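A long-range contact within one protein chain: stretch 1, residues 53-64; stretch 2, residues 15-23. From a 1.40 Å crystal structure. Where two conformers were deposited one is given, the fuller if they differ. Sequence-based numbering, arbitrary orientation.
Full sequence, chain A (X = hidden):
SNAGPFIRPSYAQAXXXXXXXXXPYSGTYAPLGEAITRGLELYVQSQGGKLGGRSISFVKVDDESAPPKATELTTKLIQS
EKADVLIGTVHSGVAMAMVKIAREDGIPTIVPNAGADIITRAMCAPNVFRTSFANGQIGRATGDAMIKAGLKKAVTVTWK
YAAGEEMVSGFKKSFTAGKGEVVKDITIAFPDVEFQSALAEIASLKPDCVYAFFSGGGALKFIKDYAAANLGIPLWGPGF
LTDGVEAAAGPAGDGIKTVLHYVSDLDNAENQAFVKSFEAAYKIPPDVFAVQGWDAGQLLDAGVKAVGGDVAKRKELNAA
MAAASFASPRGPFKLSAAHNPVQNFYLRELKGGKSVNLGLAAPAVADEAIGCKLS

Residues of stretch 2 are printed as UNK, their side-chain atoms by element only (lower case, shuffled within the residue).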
# COMPACT_ATOMS: atom_id res chain seq x y z
N GLY A 53 13.05 10.47 21.32
CA GLY A 53 13.69 11.64 21.89
C GLY A 53 14.30 12.59 20.89
O GLY A 53 14.78 13.67 21.23
N ARG A 54 14.28 12.21 19.62
CA ARG A 54 14.95 13.01 18.61
C ARG A 54 13.98 13.85 17.83
O ARG A 54 12.95 13.35 17.37
CB ARG A 54 15.71 12.13 17.62
CG ARG A 54 16.79 11.25 18.24
CD ARG A 54 18.02 12.08 18.67
NE ARG A 54 18.52 12.92 17.57
CZ ARG A 54 19.42 12.53 16.67
NH1 ARG A 54 19.92 11.30 16.71
NH2 ARG A 54 19.81 13.35 15.70
N SER A 55 14.31 15.12 17.66
CA SER A 55 13.55 15.97 16.76
C SER A 55 13.70 15.44 15.35
O SER A 55 14.71 14.85 14.99
CB SER A 55 14.04 17.41 16.82
OG SER A 55 14.10 17.86 18.17
N ILE A 56 12.67 15.66 14.55
CA ILE A 56 12.63 15.08 13.22
C ILE A 56 12.58 16.17 12.17
O ILE A 56 11.82 17.14 12.29
CB ILE A 56 11.39 14.18 13.02
CG1 ILE A 56 11.31 13.08 14.09
CG2 ILE A 56 11.32 13.61 11.57
CD1 ILE A 56 12.43 12.09 14.09
N SER A 57 13.42 16.04 11.16
CA SER A 57 13.34 16.90 9.99
C SER A 57 13.06 16.02 8.77
O SER A 57 13.85 15.14 8.44
CB SER A 57 14.66 17.65 9.82
OG SER A 57 14.72 18.26 8.55
N PHE A 58 11.96 16.29 8.07
CA PHE A 58 11.61 15.52 6.88
C PHE A 58 12.16 16.22 5.65
O PHE A 58 11.89 17.40 5.42
CB PHE A 58 10.09 15.35 6.74
CG PHE A 58 9.48 14.41 7.75
CD1 PHE A 58 9.76 13.05 7.71
CD2 PHE A 58 8.60 14.87 8.71
CE1 PHE A 58 9.21 12.19 8.62
CE2 PHE A 58 8.04 13.99 9.64
CZ PHE A 58 8.34 12.66 9.58
N VAL A 59 12.92 15.50 4.87
CA VAL A 59 13.44 15.98 3.62
C VAL A 59 12.61 15.34 2.54
O VAL A 59 12.77 14.14 2.25
CB VAL A 59 14.93 15.62 3.46
CG1 VAL A 59 15.44 16.18 2.17
CG2 VAL A 59 15.72 16.14 4.69
N LYS A 60 11.73 16.11 1.92
CA LYS A 60 10.71 15.53 1.03
C LYS A 60 11.12 15.66 -0.43
O LYS A 60 11.22 16.77 -0.97
CB LYS A 60 9.40 16.25 1.28
CG LYS A 60 8.93 16.18 2.72
CD LYS A 60 7.69 17.02 2.97
CE LYS A 60 7.16 16.80 4.37
NZ LYS A 60 5.93 17.63 4.60
N VAL A 61 11.32 14.54 -1.10
CA VAL A 61 11.78 14.49 -2.48
C VAL A 61 10.67 13.87 -3.30
O VAL A 61 10.19 12.77 -3.01
CB VAL A 61 13.08 13.68 -2.61
CG1 VAL A 61 13.50 13.51 -4.05
CG2 VAL A 61 14.20 14.35 -1.77
N ASP A 62 10.22 14.60 -4.31
CA ASP A 62 9.18 14.16 -5.20
C ASP A 62 9.69 13.20 -6.24
O ASP A 62 10.46 13.58 -7.11
CB ASP A 62 8.63 15.38 -5.92
CG ASP A 62 7.45 15.05 -6.82
OD1 ASP A 62 6.87 13.92 -6.76
OD2 ASP A 62 7.07 15.96 -7.60
N ASP A 63 9.24 11.94 -6.16
CA ASP A 63 9.70 10.93 -7.11
C ASP A 63 8.93 10.92 -8.43
O ASP A 63 9.32 10.24 -9.36
CB ASP A 63 9.69 9.52 -6.49
CG ASP A 63 8.28 8.89 -6.39
OD1 ASP A 63 7.27 9.46 -6.72
OD2 ASP A 63 8.20 7.72 -5.99
N GLU A 64 7.86 11.70 -8.50
CA GLU A 64 7.02 11.84 -9.71
C GLU A 64 6.45 10.51 -10.23
O GLU A 64 6.06 10.41 -11.39
CB GLU A 64 7.82 12.57 -10.84
CG GLU A 64 8.40 13.91 -10.39
CD GLU A 64 9.35 14.61 -11.40
OE1 GLU A 64 9.63 14.07 -12.48
OE2 GLU A 64 9.76 15.75 -11.11
N UNK A 15 21.43 17.47 16.72
CA UNK A 15 20.61 18.05 15.68
C UNK A 15 19.37 17.19 15.40
O UNK A 15 19.17 16.15 16.03
N UNK A 16 18.53 17.63 14.48
CA UNK A 16 17.37 16.84 14.08
C UNK A 16 17.79 15.56 13.35
O UNK A 16 18.81 15.53 12.66
c UNK A 16 16.44 17.67 13.23
N UNK A 17 17.03 14.48 13.55
CA UNK A 17 17.18 13.26 12.77
C UNK A 17 16.62 13.58 11.39
O UNK A 17 15.50 14.09 11.28
c UNK A 17 16.66 10.69 13.17
c UNK A 17 16.30 9.87 14.42
c UNK A 17 16.34 12.15 13.42
c UNK A 17 15.91 10.18 12.00
N UNK A 18 17.39 13.33 10.34
CA UNK A 18 16.96 13.64 8.98
C UNK A 18 16.33 12.42 8.36
O UNK A 18 16.98 11.41 8.11
c UNK A 18 19.89 15.80 7.67
c UNK A 18 19.30 16.43 6.42
n UNK A 18 20.39 17.19 5.71
c UNK A 18 18.12 14.13 8.10
c UNK A 18 18.80 15.36 8.63
N UNK A 19 15.05 12.53 8.12
CA UNK A 19 14.26 11.45 7.55
C UNK A 19 13.97 11.83 6.10
O UNK A 19 13.25 12.81 5.82
c UNK A 19 12.99 11.21 8.35
c UNK A 19 12.18 10.08 7.69
c UNK A 19 13.31 10.81 9.79
N UNK A 20 14.57 11.10 5.18
CA UNK A 20 14.32 11.33 3.78
C UNK A 20 13.05 10.67 3.34
O UNK A 20 12.88 9.49 3.61
N UNK A 21 12.17 11.42 2.70
CA UNK A 21 10.88 10.92 2.24
C UNK A 21 10.87 10.98 0.77
O UNK A 21 10.84 12.08 0.20
c UNK A 21 9.43 11.85 4.20
c UNK A 21 8.02 12.46 4.42
c UNK A 21 9.69 11.71 2.74
c UNK A 21 9.46 10.48 4.84
N UNK A 22 10.92 9.85 0.11
CA UNK A 22 10.82 9.78 -1.33
C UNK A 22 9.42 9.31 -1.66
O UNK A 22 9.08 8.14 -1.43
c UNK A 22 11.92 8.65 -3.41
c UNK A 22 12.43 9.94 -4.06
c UNK A 22 11.85 8.79 -1.89
c UNK A 22 12.77 7.44 -3.88
N UNK A 23 8.60 10.21 -2.16
CA UNK A 23 7.18 9.94 -2.35
C UNK A 23 6.69 10.73 -3.52
O UNK A 23 7.33 11.72 -3.90
c UNK A 23 5.90 10.08 1.33
c UNK A 23 6.36 10.31 -1.10
c UNK A 23 5.93 8.06 -0.15
c UNK A 23 6.55 9.42 0.13
O HOH W 1 17.13 15.49 18.28

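Position 15 has no side-chain atoms. Its carbonyl O accepts a hydrogen bond from R54 NH2 at 2.9 Å, near the plane of the guanidinium. Water 1 donates to the same O and accepts from R54 NE and S55 N. An ideal CB would have room here, so the absent side chain is read from the atoms alone: G15.

Position 16 carries one carbon. That CB lies 3.8 Å from S57 CB. A single carbon means A16.

Position 17 has four carbons, forked at the second. Its CB lies over one face of the R54 guanidinium and 4.0 Å from I56 CD1. The fork makes it L17. Its N donates to S55 O at 2.8 Å, and its O accepts from S57 N at 2.9 Å.

Position 18 has four carbons in a row ending in nitrogen. An unbranched chain of this kind is lysine, K18. Its CE lies 4.0 Å from V59 CG2, while NZ is hydrogen-bonded elsewhere in the structure.

Position 19 has one carbon carrying two more, so it branches at CB: V19. CG2 lies 3.9 Å from I56 CG2, and CG1 lies 3.8 Å from F58 CE1. Its N donates to S57 O and its O accepts from V59 N, each N to O distance being 2.9 Å.

Position 20 has no side-chain atoms and is G20. It pairs with V59, and its CA lies 3.6 Å from V59 O.

Position 21 again has four carbons forked at the second, so it is L21. CG approaches F58 CD1 at 3.7 Å. Its N donates to V59 O and its O accepts from V61 N, both at 2.8 Å.

Position 22 shows the same fork, but on the face of the sheet that holds V59 and V61. It is L22. CD1 lies 3.7 Å from V61 CG1 and also 3.7 Å from D63 CB.

Position 23 has four carbons with the same fork: L23. Its side chain stays apart from stretch 1, the nearest approach being L23 CB to V61 O at 4.9 Å. The backbone makes the contact: L23 N donates to V61 O at 3.1 Å, and L23 O accepts from D63 N at 3.0 Å.

The contact is a parallel strand pair, with I56 to D62 in register with L17 to L23. Eight backbone hydrogen bonds hold it, alternating in direction as parallel pairing requires. I56, F58, L17, V19 and L21 pack together on one face. R54 secures the beginning of the pair through G15 O.

Stretch 2 (15-23) GALKVGLLL
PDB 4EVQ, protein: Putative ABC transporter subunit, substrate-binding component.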